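Local coordinates for quinone oxidoreductase (Coxiella burnetii, PDB 3TQH), which binds NADPH and probably uses it to reduce quinones, as a member of the medium-chain dehydrogenase/reductase superfamily, at residues A[5-11]-A[22-28]; A[73-79]-A[95-101]; A[122-126]-A[279-283]; A[232-237]-A[255-261]. One frame throughout, in Å; residues are numbered along the deposited sequence.

Contact 1: A[5-11]-A[22-28]; sequences KEMKAIQ and KLVDTPT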
loop_
_atom_site.group_PDB
_atom_site.type_symbol
_atom_site.label_atom_id
_atom_site.label_comp_id
_atom_site.label_asym_id
_atom_site.label_seq_id
_atom_site.Cartn_x
_atom_site.Cartn_y
_atom_site.Cartn_z
ATOM N N LYS A 5 -18.682 -1.261 -25.658
ATOM C CA LYS A 5 -18.633 -1.686 -24.229
ATOM C C LYS A 5 -17.350 -2.456 -23.871
ATOM O O LYS A 5 -17.249 -3.001 -22.768
ATOM C CB LYS A 5 -19.862 -2.541 -23.902
ATOM C CG LYS A 5 -21.183 -1.782 -23.925
ATOM C CD LYS A 5 -22.332 -2.653 -23.402
ATOM C CE LYS A 5 -23.486 -1.818 -22.841
ATOM N NZ LYS A 5 -24.338 -1.224 -23.909
ATOM N N GLU A 6 -16.377 -2.490 -24.784
ATOM C CA GLU A 6 -15.100 -3.179 -24.536
ATOM C C GLU A 6 -14.034 -2.274 -23.918
ATOM O O GLU A 6 -14.080 -1.051 -24.055
ATOM C CB GLU A 6 -14.517 -3.760 -25.826
ATOM C CG GLU A 6 -15.202 -5.016 -26.349
ATOM C CD GLU A 6 -14.193 -6.112 -26.656
ATOM O OE1 GLU A 6 -13.943 -6.403 -27.846
ATOM O OE2 GLU A 6 -13.628 -6.665 -25.690
HETATM N N MSE A 7 -13.066 -2.909 -23.256
HETATM C CA MSE A 7 -11.886 -2.236 -22.725
HETATM C C MSE A 7 -10.706 -3.206 -22.660
HETATM O O MSE A 7 -10.889 -4.423 -22.735
HETATM C CB MSE A 7 -12.174 -1.703 -21.323
HETATM C CG MSE A 7 -12.496 -2.791 -20.288
HETATM SE SE MSE A 7 -12.362 -2.129 -18.471
HETATM C CE MSE A 7 -12.462 -3.812 -17.466
ATOM N N LYS A 8 -9.504 -2.652 -22.515
ATOM C CA LYS A 8 -8.295 -3.436 -22.241
ATOM C C LYS A 8 -8.110 -3.565 -20.727
ATOM O O LYS A 8 -8.291 -2.594 -19.984
ATOM C CB LYS A 8 -7.059 -2.773 -22.859
ATOM C CG LYS A 8 -7.179 -2.469 -24.359
ATOM C CD LYS A 8 -5.946 -1.712 -24.883
ATOM C CE LYS A 8 -6.027 -1.420 -26.385
ATOM N NZ LYS A 8 -6.920 -0.267 -26.712
ATOM N N ALA A 9 -7.749 -4.764 -20.280
ATOM C CA ALA A 9 -7.515 -5.030 -18.861
ATOM C C ALA A 9 -6.569 -6.214 -18.666
ATOM O O ALA A 9 -6.521 -7.117 -19.498
ATOM C CB ALA A 9 -8.826 -5.292 -18.157
ATOM N N ILE A 10 -5.806 -6.194 -17.575
ATOM C CA ILE A 10 -4.937 -7.314 -17.229
ATOM C C ILE A 10 -5.757 -8.339 -16.462
ATOM O O ILE A 10 -6.416 -8.005 -15.487
ATOM C CB ILE A 10 -3.728 -6.879 -16.368
ATOM C CG1 ILE A 10 -2.761 -6.010 -17.190
ATOM C CG2 ILE A 10 -2.991 -8.101 -15.805
ATOM C CD1 ILE A 10 -2.047 -6.746 -18.302
ATOM N N GLN A 11 -5.733 -9.584 -16.918
ATOM C CA GLN A 11 -6.371 -10.668 -16.185
ATOM C C GLN A 11 -5.413 -11.824 -16.039
ATOM O O GLN A 11 -4.384 -11.868 -16.704
ATOM C CB GLN A 11 -7.648 -11.120 -16.890
ATOM C CG GLN A 11 -8.834 -10.221 -16.578
ATOM C CD GLN A 11 -10.083 -10.558 -17.363
ATOM O OE1 GLN A 11 -11.055 -9.812 -17.314
ATOM N NE2 GLN A 11 -10.069 -11.670 -18.095
ATOM N N LYS A 22 -2.169 -11.442 -18.460
ATOM C CA LYS A 22 -2.415 -11.209 -19.885
ATOM C C LYS A 22 -3.167 -9.899 -20.099
ATOM O O LYS A 22 -4.074 -9.565 -19.332
ATOM C CB LYS A 22 -3.244 -12.347 -20.486
ATOM C CG LYS A 22 -2.871 -13.744 -20.005
ATOM C CD LYS A 22 -3.649 -14.824 -20.758
ATOM C CE LYS A 22 -5.086 -14.939 -20.264
ATOM N NZ LYS A 22 -5.967 -15.579 -21.277
ATOM N N LEU A 23 -2.785 -9.166 -21.143
ATOM C CA LEU A 23 -3.547 -8.005 -21.586
ATOM C C LEU A 23 -4.682 -8.546 -22.442
ATOM O O LEU A 23 -4.444 -9.167 -23.471
ATOM C CB LEU A 23 -2.670 -7.033 -22.385
ATOM C CG LEU A 23 -3.265 -5.655 -22.701
ATOM C CD1 LEU A 23 -3.454 -4.846 -21.431
ATOM C CD2 LEU A 23 -2.384 -4.899 -23.679
ATOM N N VAL A 24 -5.913 -8.312 -21.996
ATOM C CA VAL A 24 -7.095 -8.972 -22.546
ATOM C C VAL A 24 -8.188 -7.955 -22.862
ATOM O O VAL A 24 -8.332 -6.945 -22.170
ATOM C CB VAL A 24 -7.625 -10.034 -21.533
ATOM C CG1 VAL A 24 -9.120 -10.254 -21.668
ATOM C CG2 VAL A 24 -6.877 -11.342 -21.695
ATOM N N ASP A 25 -8.935 -8.219 -23.925
ATOM C CA ASP A 25 -10.151 -7.475 -24.224
ATOM C C ASP A 25 -11.277 -8.010 -23.349
ATOM O O ASP A 25 -11.504 -9.221 -23.283
ATOM C CB ASP A 25 -10.533 -7.611 -25.703
ATOM C CG ASP A 25 -9.753 -6.670 -26.601
ATOM O OD1 ASP A 25 -9.320 -5.593 -26.124
ATOM O OD2 ASP A 25 -9.585 -7.007 -27.792
ATOM N N THR A 26 -11.976 -7.101 -22.681
ATOM C CA THR A 26 -13.003 -7.477 -21.723
ATOM C C THR A 26 -14.062 -6.375 -21.644
ATOM O O THR A 26 -13.782 -5.227 -21.989
ATOM C CB THR A 26 -12.368 -7.722 -20.332
ATOM O OG1 THR A 26 -13.053 -8.791 -19.657
ATOM C CG2 THR A 26 -12.379 -6.448 -19.481
ATOM N N PRO A 27 -15.280 -6.718 -21.187
ATOM C CA PRO A 27 -16.335 -5.710 -21.097
ATOM C C PRO A 27 -16.078 -4.658 -20.024
ATOM O O PRO A 27 -15.319 -4.904 -19.074
ATOM C CB PRO A 27 -17.582 -6.523 -20.721
ATOM C CG PRO A 27 -17.175 -7.953 -20.749
ATOM C CD PRO A 27 -15.707 -8.004 -20.616
ATOM N N THR A 28 -16.715 -3.499 -20.173
ATOM C CA THR A 28 -16.653 -2.465 -19.147
ATOM C C THR A 28 -17.424 -2.972 -17.935
ATOM O O THR A 28 -18.413 -3.690 -18.090
ATOM C CB THR A 28 -17.242 -1.114 -19.626
ATOM O OG1 THR A 28 -18.470 -1.339 -20.325
ATOM C CG2 THR A 28 -16.268 -0.407 -20.558
#
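Segments 5-11 and 22-28 run antiparallel in an unbroken ladder, their strand axes 4.5 Å apart at closest approach and at 138°, which reflects a marked twist. Three residue pairs exchange two backbone hydrogen bonds each: Met7 with Thr26 (Met7 N to Thr26 O 2.7 Å, Thr26 N to Met7 O 2.9 Å), Ala9 with Val24, and Gln11 with Lys22. Beyond them, Thr28 N donates to Lys5 O at 2.7 Å. At the non-hydrogen-bonded positions CA-H groups lean on the carbonyl oxygen of a residue next to the partner, as with Ile10 CA and Lys22 O, 3.2 Å apart.

The two faces differ in character. On one, Met7 (selenomethionine here), Ala9, Val24 and Thr26 lie together: Met7 CE reaches Thr26 CG2 at 3.3 Å, and small Ala9 leaves room for Thr26 CG2, with Ala9 CB 4.0 Å from it. Further along the same face, Thr26 OG1 donates a hydrogen bond to Gln11 OE1 (3.2 Å), a diagonal link that a beta-branched hydroxyl residue and a long amide can make. The other face carries Lys8 and Asp25, suited to solvent, and an apolar pair, Ile10 CD1 and Leu23 CD1, 3.9 Å apart.

Met7 also packs on Tyr111, and backbone bonds tie Lys8 to Glu110 and Ile10 to Tyr108. This is a twisted beta hairpin, the N-terminal ribbon typical of the medium-chain dehydrogenase/reductase fold.

Contact 2: A[73-79]-A[95-101]; sequences YDFSGEV and VMGIAGF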
loop_
_atom_site.group_PDB
_atom_site.type_symbol
_atom_site.label_atom_id
_atom_site.label_comp_id
_atom_site.label_asym_id
_atom_site.label_seq_id
_atom_site.Cartn_x
_atom_site.Cartn_y
_atom_site.Cartn_z
ATOM N N TYR A 73 -6.036 -2.431 -6.715
ATOM C CA TYR A 73 -7.049 -1.732 -5.924
ATOM C C TYR A 73 -6.936 -0.205 -6.014
ATOM O O TYR A 73 -7.934 0.485 -5.849
ATOM C CB TYR A 73 -6.945 -2.140 -4.452
ATOM C CG TYR A 73 -7.187 -3.609 -4.157
ATOM C CD1 TYR A 73 -8.410 -4.215 -4.438
ATOM C CD2 TYR A 73 -6.203 -4.385 -3.555
ATOM C CE1 TYR A 73 -8.630 -5.564 -4.148
ATOM C CE2 TYR A 73 -6.415 -5.724 -3.256
ATOM C CZ TYR A 73 -7.623 -6.307 -3.552
ATOM O OH TYR A 73 -7.812 -7.642 -3.250
ATOM N N ASP A 74 -5.729 0.309 -6.254
ATOM C CA ASP A 74 -5.456 1.741 -6.236
ATOM C C ASP A 74 -5.662 2.317 -7.624
ATOM O O ASP A 74 -5.159 1.756 -8.603
ATOM C CB ASP A 74 -3.995 2.008 -5.857
ATOM C CG ASP A 74 -3.705 1.815 -4.380
ATOM O OD1 ASP A 74 -4.640 1.522 -3.597
ATOM O OD2 ASP A 74 -2.517 1.971 -4.002
ATOM N N PHE A 75 -6.365 3.444 -7.716
ATOM C CA PHE A 75 -6.597 4.056 -9.017
ATOM C C PHE A 75 -6.769 5.564 -8.962
ATOM O O PHE A 75 -7.042 6.152 -7.921
ATOM C CB PHE A 75 -7.837 3.449 -9.688
ATOM C CG PHE A 75 -9.129 4.053 -9.214
ATOM C CD1 PHE A 75 -9.799 3.521 -8.121
ATOM C CD2 PHE A 75 -9.657 5.171 -9.843
ATOM C CE1 PHE A 75 -10.983 4.087 -7.681
ATOM C CE2 PHE A 75 -10.828 5.744 -9.407
ATOM C CZ PHE A 75 -11.495 5.205 -8.325
ATOM N N SER A 76 -6.658 6.155 -10.139
ATOM C CA SER A 76 -6.774 7.580 -10.342
ATOM C C SER A 76 -7.424 7.744 -11.716
ATOM O O SER A 76 -7.102 6.997 -12.639
ATOM C CB SER A 76 -5.371 8.179 -10.325
ATOM O OG SER A 76 -5.410 9.580 -10.278
ATOM N N GLY A 77 -8.351 8.689 -11.854
ATOM C CA GLY A 77 -9.054 8.868 -13.130
ATOM C C GLY A 77 -10.223 9.842 -13.163
ATOM O O GLY A 77 -10.402 10.656 -12.260
ATOM N N GLU A 78 -11.019 9.742 -14.226
ATOM C CA GLU A 78 -12.131 10.661 -14.479
ATOM C C GLU A 78 -13.466 9.913 -14.441
ATOM O O GLU A 78 -13.585 8.823 -15.006
ATOM C CB GLU A 78 -11.944 11.335 -15.841
ATOM C CG GLU A 78 -12.967 12.435 -16.160
ATOM C CD GLU A 78 -12.813 13.016 -17.574
ATOM O OE1 GLU A 78 -12.110 12.397 -18.414
ATOM O OE2 GLU A 78 -13.406 14.093 -17.847
ATOM N N VAL A 79 -14.461 10.500 -13.775
ATOM C CA VAL A 79 -15.807 9.928 -13.719
ATOM C C VAL A 79 -16.498 10.126 -15.065
ATOM O O VAL A 79 -16.634 11.255 -15.540
ATOM C CB VAL A 79 -16.657 10.577 -12.613
ATOM C CG1 VAL A 79 -18.070 10.000 -12.607
ATOM C CG2 VAL A 79 -15.991 10.393 -11.250
ATOM N N VAL A 95 -10.866 11.980 -9.897
ATOM C CA VAL A 95 -10.975 11.261 -8.628
ATOM C C VAL A 95 -9.839 10.275 -8.389
ATOM O O VAL A 95 -9.133 9.872 -9.312
ATOM C CB VAL A 95 -12.315 10.489 -8.525
ATOM C CG1 VAL A 95 -13.496 11.468 -8.548
ATOM C CG2 VAL A 95 -12.424 9.457 -9.637
HETATM N N MSE A 96 -9.699 9.885 -7.128
HETATM C CA MSE A 96 -8.657 8.967 -6.690
HETATM C C MSE A 96 -9.209 8.125 -5.548
HETATM O O MSE A 96 -9.999 8.607 -4.737
HETATM C CB MSE A 96 -7.423 9.742 -6.225
HETATM C CG MSE A 96 -7.754 10.915 -5.304
HETATM SE SE MSE A 96 -6.194 11.825 -4.574
HETATM C CE MSE A 96 -5.238 10.275 -3.840
ATOM N N GLY A 97 -8.802 6.863 -5.494
ATOM C CA GLY A 97 -9.269 5.993 -4.442
ATOM C C GLY A 97 -8.999 4.527 -4.670
ATOM O O GLY A 97 -8.027 4.155 -5.342
ATOM N N ILE A 98 -9.874 3.709 -4.086
ATOM C CA ILE A 98 -9.752 2.259 -4.082
ATOM C C ILE A 98 -10.987 1.682 -4.749
ATOM O O ILE A 98 -12.099 2.133 -4.483
ATOM C CB ILE A 98 -9.693 1.688 -2.631
ATOM C CG1 ILE A 98 -8.615 2.386 -1.801
ATOM C CG2 ILE A 98 -9.432 0.187 -2.650
ATOM C CD1 ILE A 98 -7.241 2.188 -2.332
ATOM N N ALA A 99 -10.803 0.673 -5.589
ATOM C CA ALA A 99 -11.928 0.025 -6.252
ATOM C C ALA A 99 -11.865 -1.494 -6.086
ATOM O O ALA A 99 -10.803 -2.103 -6.201
ATOM C CB ALA A 99 -11.965 0.407 -7.728
ATOM N N GLY A 100 -13.015 -2.095 -5.803
ATOM C CA GLY A 100 -13.137 -3.545 -5.741
ATOM C C GLY A 100 -12.453 -4.205 -4.563
ATOM O O GLY A 100 -12.191 -5.402 -4.600
ATOM N N PHE A 101 -12.175 -3.441 -3.511
ATOM C CA PHE A 101 -11.445 -3.976 -2.370
ATOM C C PHE A 101 -12.404 -4.646 -1.404
ATOM O O PHE A 101 -13.409 -4.047 -1.035
ATOM C CB PHE A 101 -10.652 -2.889 -1.640
ATOM C CG PHE A 101 -9.865 -3.403 -0.462
ATOM C CD1 PHE A 101 -8.619 -3.992 -0.645
ATOM C CD2 PHE A 101 -10.377 -3.312 0.832
ATOM C CE1 PHE A 101 -7.891 -4.475 0.443
ATOM C CE2 PHE A 101 -9.657 -3.790 1.924
ATOM C CZ PHE A 101 -8.413 -4.373 1.729
#
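Strands 74-79 and 95-98 form the antiparallel arms of a beta hairpin in the GroES-like domain, and their fit turns on a glycine, Gly97, set opposite the large ring of Phe75. That ring folds across the neighbouring strand so that Gly97 N lies over one face. At these backbone angles a CB on Gly97 would be jammed against the carbonyl oxygen of Met96, so glycine is called for. The ring then fills the space between Val95, whose CG2 meets its edge at Phe75 CE2 (4.0 Å), and Ala99, whose small CB sits 3.8 Å from Phe75 CE1. Gly77 pairs with Val95 through two backbone hydrogen bonds, and Val95 CG1 packs on Val79 CG2 at 3.8 Å.

On the other face, Ser76 and Met96 form a non-hydrogen-bonded pair; Ser76 is small enough to fit against Ala131 and Ala132 of helix 128-133, and its OG hydrogen-bonds to Phe128 O in that helix's first turn. Asp74, hydrogen-bonded to Thr136, stands beside Ile98.

Beyond the strand, Gly100 takes a positive phi as the chain leads into Phe101, which also makes a cation-pi contact with the NADPH-binding Lys268. The edge of Phe101 meets the face of Tyr73 in a T-shaped stack, with Phe101 CD1 3.8 Å from Tyr73 CD2.

Contact 3: A[122-126]-A[279-283]; sequences KLEKL and GKLVS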
loop_
_atom_site.group_PDB
_atom_site.type_symbol
_atom_site.label_atom_id
_atom_site.label_comp_id
_atom_site.label_asym_id
_atom_site.label_seq_id
_atom_site.Cartn_x
_atom_site.Cartn_y
_atom_site.Cartn_z
ATOM N N LYS A 122 -9.536 14.274 -6.590
ATOM C CA LYS A 122 -8.101 14.526 -6.722
ATOM C C LYS A 122 -7.853 16.032 -6.635
ATOM O O LYS A 122 -8.505 16.811 -7.325
ATOM C CB LYS A 122 -7.552 13.991 -8.052
ATOM C CG LYS A 122 -6.037 14.193 -8.224
ATOM C CD LYS A 122 -5.526 13.852 -9.629
ATOM C CE LYS A 122 -5.809 14.944 -10.662
ATOM N NZ LYS A 122 -5.139 16.233 -10.350
ATOM N N LEU A 123 -6.916 16.435 -5.785
ATOM C CA LEU A 123 -6.482 17.830 -5.735
ATOM C C LEU A 123 -5.811 18.207 -7.059
ATOM O O LEU A 123 -5.169 17.370 -7.689
ATOM C CB LEU A 123 -5.525 18.047 -4.556
ATOM C CG LEU A 123 -6.204 18.057 -3.181
ATOM C CD1 LEU A 123 -5.180 17.957 -2.070
ATOM C CD2 LEU A 123 -7.062 19.315 -3.018
ATOM N N GLU A 124 -5.979 19.454 -7.485
ATOM C CA GLU A 124 -5.456 19.900 -8.785
ATOM C C GLU A 124 -3.935 19.737 -8.888
ATOM O O GLU A 124 -3.421 19.306 -9.924
ATOM C CB GLU A 124 -5.879 21.353 -9.081
ATOM C CG GLU A 124 -5.012 22.128 -10.097
ATOM C CD GLU A 124 -5.057 21.583 -11.531
ATOM O OE1 GLU A 124 -5.352 20.380 -11.743
ATOM O OE2 GLU A 124 -4.777 22.376 -12.460
ATOM N N LYS A 125 -3.226 20.061 -7.808
ATOM C CA LYS A 125 -1.758 20.013 -7.802
ATOM C C LYS A 125 -1.195 18.592 -7.910
ATOM O O LYS A 125 -0.050 18.418 -8.323
ATOM C CB LYS A 125 -1.206 20.690 -6.545
ATOM C CG LYS A 125 -1.475 22.177 -6.473
ATOM C CD LYS A 125 -0.490 22.980 -7.309
ATOM C CE LYS A 125 0.847 23.151 -6.594
ATOM N NZ LYS A 125 1.733 24.113 -7.305
ATOM N N LEU A 126 -1.989 17.593 -7.528
ATOM C CA LEU A 126 -1.594 16.188 -7.646
ATOM C C LEU A 126 -1.659 15.716 -9.094
ATOM O O LEU A 126 -2.655 15.948 -9.775
ATOM C CB LEU A 126 -2.518 15.288 -6.809
ATOM C CG LEU A 126 -2.358 15.217 -5.288
ATOM C CD1 LEU A 126 -3.444 14.316 -4.688
ATOM C CD2 LEU A 126 -0.982 14.699 -4.920
ATOM N N GLY A 279 -3.250 13.496 0.701
ATOM C CA GLY A 279 -3.172 14.140 -0.600
ATOM C C GLY A 279 -2.794 15.611 -0.524
ATOM O O GLY A 279 -2.082 16.118 -1.389
ATOM N N LYS A 280 -3.277 16.298 0.506
ATOM C CA LYS A 280 -2.932 17.703 0.721
ATOM C C LYS A 280 -1.426 17.858 0.974
ATOM O O LYS A 280 -0.769 18.708 0.366
ATOM C CB LYS A 280 -3.729 18.278 1.894
ATOM C CG LYS A 280 -3.814 19.795 1.890
ATOM C CD LYS A 280 -4.762 20.304 2.974
ATOM C CE LYS A 280 -4.971 21.802 2.863
ATOM N NZ LYS A 280 -5.729 22.323 4.025
ATOM N N LEU A 281 -0.894 17.019 1.864
ATOM C CA LEU A 281 0.538 16.989 2.164
ATOM C C LEU A 281 1.355 16.818 0.896
ATOM O O LEU A 281 2.328 17.538 0.680
ATOM C CB LEU A 281 0.876 15.849 3.136
ATOM C CG LEU A 281 0.376 15.926 4.583
ATOM C CD1 LEU A 281 0.903 14.728 5.372
ATOM C CD2 LEU A 281 0.778 17.234 5.261
ATOM N N VAL A 282 0.955 15.869 0.053
ATOM C CA VAL A 282 1.679 15.619 -1.194
ATOM C C VAL A 282 1.637 16.828 -2.129
ATOM O O VAL A 282 2.647 17.170 -2.739
ATOM C CB VAL A 282 1.147 14.381 -1.938
ATOM C CG1 VAL A 282 1.944 14.153 -3.219
ATOM C CG2 VAL A 282 1.210 13.155 -1.045
ATOM N N SER A 283 0.479 17.476 -2.228
ATOM C CA SER A 283 0.332 18.660 -3.081
ATOM C C SER A 283 1.130 19.854 -2.563
ATOM O O SER A 283 1.565 20.689 -3.346
ATOM C CB SER A 283 -1.139 19.048 -3.239
ATOM O OG SER A 283 -1.745 19.297 -1.984
#
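Lys122 opens the loop without touching segment 279-283; its ammonium instead curls back onto the turn that follows, with Lys122 NZ donating to Leu123 O (2.9 Å) and Leu126 O (2.6 Å). Leu123 begins a type I beta turn that ends at Leu126 and sends its side chain onto the helix, where Leu123 CD1 rests 3.6 Å from Lys280 CA and 3.7 Å from Ser283 OG. Gly279 suits this place, since an ideal CB there would come within 3.5 Å of Leu126 CD1. Exposed Glu124 points away. Lys125 lays its CB 3.7 Å from Ser283 CB while its charged end leads off; Ser283, small and bonded through OG to Lys280 O (2.6 Å), lets the turn come close. Leu126, which is buried, closes on Val282 with Leu126 CD2 and Val282 CG1 3.4 Å apart.

The turn links strand 119-121 to helix 128-133. Leu126 also packs on Met96 of strand 94-98, while Leu281 of helix 272-283 faces helix 164-175.

Contact 4: A[232-237]-A[255-261]; sequences IDCLKE and VAKQKHR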
loop_
_atom_site.group_PDB
_atom_site.type_symbol
_atom_site.label_atom_id
_atom_site.label_comp_id
_atom_site.label_asym_id
_atom_site.label_seq_id
_atom_site.Cartn_x
_atom_site.Cartn_y
_atom_site.Cartn_z
ATOM N N ILE A 232 9.914 -8.091 18.561
ATOM C CA ILE A 232 9.331 -8.085 19.897
ATOM C C ILE A 232 10.392 -7.868 20.996
ATOM O O ILE A 232 10.125 -7.189 21.989
ATOM C CB ILE A 232 8.554 -9.400 20.158
ATOM C CG1 ILE A 232 7.380 -9.536 19.173
ATOM C CG2 ILE A 232 8.038 -9.453 21.588
ATOM C CD1 ILE A 232 6.827 -10.930 19.075
ATOM N N ASP A 233 11.592 -8.423 20.799
ATOM C CA ASP A 233 12.682 -8.316 21.779
ATOM C C ASP A 233 13.208 -6.888 22.020
ATOM O O ASP A 233 13.873 -6.642 23.026
ATOM C CB ASP A 233 13.867 -9.198 21.363
ATOM C CG ASP A 233 13.561 -10.693 21.445
ATOM O OD1 ASP A 233 12.763 -11.109 22.316
ATOM O OD2 ASP A 233 14.147 -11.458 20.635
ATOM N N CYS A 234 12.936 -5.956 21.105
ATOM C CA CYS A 234 13.439 -4.587 21.251
ATOM C C CYS A 234 12.398 -3.617 21.829
ATOM O O CYS A 234 12.712 -2.463 22.099
ATOM C CB CYS A 234 14.006 -4.069 19.921
ATOM S SG CYS A 234 12.799 -3.580 18.663
ATOM N N LEU A 235 11.175 -4.093 22.047
ATOM C CA LEU A 235 10.117 -3.263 22.621
ATOM C C LEU A 235 10.343 -2.960 24.093
ATOM O O LEU A 235 10.784 -3.826 24.847
ATOM C CB LEU A 235 8.759 -3.960 22.504
ATOM C CG LEU A 235 8.148 -4.159 21.125
ATOM C CD1 LEU A 235 6.853 -4.934 21.283
ATOM C CD2 LEU A 235 7.904 -2.824 20.441
ATOM N N LYS A 236 10.009 -1.730 24.493
ATOM C CA LYS A 236 9.848 -1.369 25.901
ATOM C C LYS A 236 8.692 -2.154 26.515
ATOM O O LYS A 236 7.830 -2.666 25.797
ATOM C CB LYS A 236 9.535 0.127 26.051
ATOM C CG LYS A 236 10.672 1.058 25.683
ATOM C CD LYS A 236 10.292 2.521 25.867
ATOM C CE LYS A 236 10.226 2.895 27.348
ATOM N NZ LYS A 236 10.252 4.370 27.573
ATOM N N GLU A 237 8.661 -2.214 27.844
ATOM C CA GLU A 237 7.528 -2.784 28.565
ATOM C C GLU A 237 6.203 -2.262 28.002
ATOM O O GLU A 237 5.292 -3.041 27.739
ATOM C CB GLU A 237 7.628 -2.456 30.060
ATOM C CG GLU A 237 6.443 -2.929 30.907
ATOM C CD GLU A 237 6.486 -2.400 32.332
ATOM O OE1 GLU A 237 6.882 -1.229 32.530
ATOM O OE2 GLU A 237 6.113 -3.154 33.261
ATOM N N VAL A 255 3.177 -14.564 19.875
ATOM C CA VAL A 255 4.514 -14.534 20.483
ATOM C C VAL A 255 4.687 -13.275 21.332
ATOM O O VAL A 255 5.294 -13.328 22.395
ATOM C CB VAL A 255 5.657 -14.640 19.440
ATOM C CG1 VAL A 255 7.023 -14.459 20.110
ATOM C CG2 VAL A 255 5.600 -15.989 18.735
ATOM N N ALA A 256 4.138 -12.155 20.875
ATOM C CA ALA A 256 4.150 -10.925 21.665
ATOM C C ALA A 256 3.442 -11.136 23.006
ATOM O O ALA A 256 3.983 -10.795 24.064
ATOM C CB ALA A 256 3.505 -9.787 20.891
ATOM N N LYS A 257 2.244 -11.716 22.958
ATOM C CA LYS A 257 1.480 -12.025 24.170
ATOM C C LYS A 257 2.309 -12.863 25.140
ATOM O O LYS A 257 2.281 -12.627 26.345
ATOM C CB LYS A 257 0.172 -12.757 23.819
ATOM C CG LYS A 257 -0.681 -13.205 25.021
ATOM C CD LYS A 257 -1.481 -14.465 24.691
ATOM C CE LYS A 257 -2.328 -14.924 25.864
ATOM N NZ LYS A 257 -3.346 -15.960 25.470
ATOM N N GLN A 258 3.042 -13.839 24.611
ATOM C CA GLN A 258 3.880 -14.714 25.441
ATOM C C GLN A 258 5.062 -13.956 26.046
ATOM O O GLN A 258 5.503 -14.269 27.146
ATOM C CB GLN A 258 4.364 -15.927 24.638
ATOM C CG GLN A 258 3.253 -16.925 24.309
ATOM C CD GLN A 258 3.685 -17.993 23.308
ATOM O OE1 GLN A 258 4.390 -17.714 22.335
ATOM N NE2 GLN A 258 3.251 -19.226 23.543
ATOM N N LYS A 259 5.556 -12.948 25.329
ATOM C CA LYS A 259 6.585 -12.050 25.868
ATOM C C LYS A 259 5.971 -10.917 26.697
ATOM O O LYS A 259 6.687 -10.023 27.137
ATOM C CB LYS A 259 7.424 -11.440 24.742
ATOM C CG LYS A 259 8.070 -12.447 23.781
ATOM C CD LYS A 259 9.449 -12.921 24.235
ATOM C CE LYS A 259 10.249 -13.467 23.056
ATOM N NZ LYS A 259 11.449 -14.235 23.495
ATOM N N HIS A 260 4.648 -10.955 26.889
ATOM C CA HIS A 260 3.910 -9.963 27.673
ATOM C C HIS A 260 4.038 -8.564 27.070
ATOM O O HIS A 260 4.201 -7.576 27.786
ATOM C CB HIS A 260 4.345 -10.000 29.147
ATOM C CG HIS A 260 4.005 -11.286 29.837
ATOM N ND1 HIS A 260 3.780 -11.370 31.195
ATOM C CD2 HIS A 260 3.826 -12.536 29.350
ATOM C CE1 HIS A 260 3.495 -12.620 31.515
ATOM N NE2 HIS A 260 3.517 -13.348 30.413
ATOM N N ARG A 261 3.947 -8.502 25.742
ATOM C CA ARG A 261 4.038 -7.252 25.005
ATOM C C ARG A 261 2.791 -7.015 24.149
ATOM O O ARG A 261 2.176 -7.963 23.651
ATOM C CB ARG A 261 5.281 -7.266 24.113
ATOM C CG ARG A 261 6.597 -7.293 24.870
ATOM C CD ARG A 261 6.823 -5.985 25.608
ATOM N NE ARG A 261 8.102 -5.960 26.303
ATOM C CZ ARG A 261 8.321 -6.431 27.531
ATOM N NH1 ARG A 261 7.347 -6.986 28.247
ATOM N NH2 ARG A 261 9.540 -6.335 28.053
HETATM O O HOH W 1 10.561 -6.522 24.643
#
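Arg261 and Ile232 give up nearly equal areas, 98 and 97 Å², and the contact is built round them. Ile232 points toward the helix end and spreads its branches over it: Ile232 CD1 lies 3.7 Å from Val255 CG1 and 4.0 Å from Ala256 CB, while Ile232 CG2 meets Lys259 CG at 3.7 Å. A branched apolar residue suits this place, since it can touch both Val255 and Lys259, and Ala256 is small enough to let it settle.

Arg261 follows the helix and reaches back along segment 232-237. Its aliphatic part packs on Leu235, with Arg261 CB 4.0 Å from Leu235 CD1, and one face of its guanidinium lies over Glu237 CA (3.9 Å to Arg261 CZ). A water joins the two segments, donating to Ile232 O (2.8 Å) and Leu235 O (2.7 Å) and accepting a weak bond from Arg261 NE (3.0 Å). Arg261 NH1 in turn holds His260 O at 3.2 Å. At the exposed margin Asp233 and Lys259 form a rather long salt bridge, Asp233 OD1 to Lys259 NZ 3.6 Å.

His260 has positive phi, and the bonds Arg261 N to Ala256 O (2.8 Å) and His260 N to Lys257 O (2.9 Å) complete a Schellman motif. This helix end precedes strand 262-264 at one edge of the parallel sheet, so the contact belongs to the periphery of the Rossmann-type nucleotide-binding domain.

In the fold
Along the chain contacts 1, 2 and 3 open in turn, and contact 4 falls within the long excursion between the two halves of contact 3. Contacts 1 and 2, hairpins toward the GroES-like part, have centres about 17 Å apart and do not touch. Contacts 2 and 3 do meet, SE of Met96 (selenomethionine) lying 3.7 Å from Leu126 CD1, so the turn after strand 119-121 packs on strand 94-98. Contact 3 ties this part to helix 272-283, which follows the six-stranded parallel sheet. Contact 4 sits in the Rossmann-type part, its centre about 48 Å from that of contact 1. NADPH binds between the two parts, near Phe101 of contact 2.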